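Beta-ketoacyl synthase (Pseudomonas aeruginosa, PDB 4CW4) catalyses the condensation of acetyl-CoA with malonyl-ACP to form acetoacetyl-ACP, the primer that starts fatty acid biosynthesis. Local coordinates at the interface of chains A and B. Numbering follows the deposited sequence. Chains: chain A/B, Beta-ketoacyl synthase.

The interface of chains A and B. Residues chain A 282-283, 291, 394-396, 542-543; chain B 277-280.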
# COMPACT_ATOMS: atom_id res chain seq x y z
N ILE A 282 0.67 -5.18 -0.86
CA ILE A 282 0.35 -5.21 0.56
C ILE A 282 1.46 -4.57 1.36
O ILE A 282 2.61 -4.90 1.18
CB ILE A 282 0.11 -6.64 1.05
CG1 ILE A 282 -0.81 -7.36 0.05
CG2 ILE A 282 -0.48 -6.64 2.45
CD1 ILE A 282 -1.20 -8.74 0.45
N THR A 283 1.12 -3.58 2.19
CA THR A 283 2.11 -2.97 3.07
C THR A 283 1.89 -3.28 4.55
O THR A 283 0.77 -3.47 5.03
CB THR A 283 2.20 -1.45 2.86
OG1 THR A 283 0.90 -0.87 2.97
CG2 THR A 283 2.74 -1.14 1.50
N TYR A 291 4.26 -9.69 4.29
CA TYR A 291 2.84 -9.52 4.06
C TYR A 291 2.43 -9.92 2.63
O TYR A 291 1.43 -10.62 2.43
CB TYR A 291 2.42 -8.07 4.34
CG TYR A 291 2.37 -7.64 5.80
CD1 TYR A 291 3.34 -8.00 6.71
CD2 TYR A 291 1.36 -6.83 6.25
CE1 TYR A 291 3.28 -7.58 8.04
CE2 TYR A 291 1.29 -6.40 7.56
CZ TYR A 291 2.26 -6.78 8.45
OH TYR A 291 2.22 -6.37 9.76
N ILE A 394 1.39 -13.01 10.96
CA ILE A 394 1.37 -11.58 11.13
C ILE A 394 0.50 -11.24 12.34
O ILE A 394 -0.64 -11.70 12.43
CB ILE A 394 0.76 -10.90 9.88
CG1 ILE A 394 1.70 -11.09 8.67
CG2 ILE A 394 0.47 -9.43 10.13
CD1 ILE A 394 1.08 -10.70 7.31
N ASN A 395 1.03 -10.44 13.24
CA ASN A 395 0.31 -10.03 14.45
C ASN A 395 0.69 -8.60 14.81
O ASN A 395 1.87 -8.25 14.84
CB ASN A 395 0.66 -10.94 15.63
CG ASN A 395 0.15 -12.35 15.44
OD1 ASN A 395 0.86 -13.22 14.89
ND2 ASN A 395 -1.09 -12.60 15.86
N ALA A 396 -0.33 -7.80 15.12
CA ALA A 396 -0.13 -6.42 15.56
C ALA A 396 0.20 -6.40 17.06
O ALA A 396 0.37 -7.45 17.69
CB ALA A 396 -1.36 -5.57 15.24
N GLY A 542 2.98 -1.11 14.57
CA GLY A 542 2.50 -2.37 15.11
C GLY A 542 2.42 -3.43 14.03
O GLY A 542 1.45 -4.16 13.94
N ASN A 543 3.47 -3.51 13.22
CA ASN A 543 3.57 -4.49 12.16
C ASN A 543 4.65 -5.50 12.47
O ASN A 543 5.79 -5.12 12.69
CB ASN A 543 3.80 -3.77 10.82
CG ASN A 543 2.53 -3.09 10.31
OD1 ASN A 543 1.59 -3.77 9.90
ND2 ASN A 543 2.49 -1.77 10.36
N GLY B 277 -3.98 -9.10 16.34
CA GLY B 277 -4.30 -10.02 15.27
C GLY B 277 -3.67 -9.66 13.94
O GLY B 277 -2.71 -8.88 13.88
N MET B 278 -4.22 -10.26 12.88
CA MET B 278 -3.77 -10.06 11.50
C MET B 278 -3.97 -8.63 11.08
O MET B 278 -4.91 -7.97 11.54
CB MET B 278 -4.62 -10.93 10.57
CG MET B 278 -4.57 -12.40 10.89
SD MET B 278 -5.46 -13.34 9.66
CE MET B 278 -4.17 -13.70 8.47
N THR B 279 -3.13 -8.15 10.16
CA THR B 279 -3.26 -6.81 9.69
C THR B 279 -2.63 -6.71 8.32
O THR B 279 -1.87 -7.59 7.91
CB THR B 279 -2.64 -5.83 10.71
OG1 THR B 279 -3.03 -4.48 10.39
CG2 THR B 279 -1.12 -5.96 10.79
N GLY B 280 -2.96 -5.66 7.59
CA GLY B 280 -2.36 -5.42 6.29
C GLY B 280 -3.10 -4.30 5.60
O GLY B 280 -4.22 -3.98 5.97
O HOH W 1 -0.91 -2.90 9.58
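B:Gly277 and A:Ala396 join the two chains through their backbones: the amide N of A:Ala396, just past strand 387-394, donates to the carbonyl O of B:Gly277 at 2.9 Å. From there strand 278-283 of chain B, extended at B:Thr279, runs on past A:Ile394 and the ring of A:Tyr291. B:Thr279 turns its side chain into chain A and buries 62 Å², the largest share of this patch. Its OG1 stands anti to the backbone N (chi1 -167°), which puts the methyl CG2 between N and the carbonyl carbon and points it at the phenol end of A:Tyr291, 3.5 Å from OH. B:Thr279 CG2 also meets A:Asn543 OD1, the two side chains crossing at about a right angle, and packs on A:Ile394 CG2 at 3.9 Å. Along one edge of the ring, A:Tyr291 CE2 lies 3.4 Å from the carbonyl O of B:Thr279, and A:Tyr291 CD2 rests against the CA of B:Gly280. Within chain A, the ring is steadied from two directions: A:Ile394 CD1 sits over one face near the rim, and A:Tyr291 OH donates to A:Asn543 OD1 at 2.7 Å, meeting a lone pair of the amide oxygen within the plane of its carbonyl, with an angle of 112° at the oxygen. A:Asn543 OD1 also lies 2.7 Å from a water oxygen, which in turn bridges to B:Thr279 OG1. The amide oxygen thus ties the tyrosine to the partner chain, while the threonine turns its methyl to the phenol and its hydroxyl to the water. This patch, repeated by the two-fold axis, forms part of the homodimer interface of the thiolase-like fold; with its centre about 10 Å from the active-site A:Cys286, it may also steady the framework around the catalytic pocket.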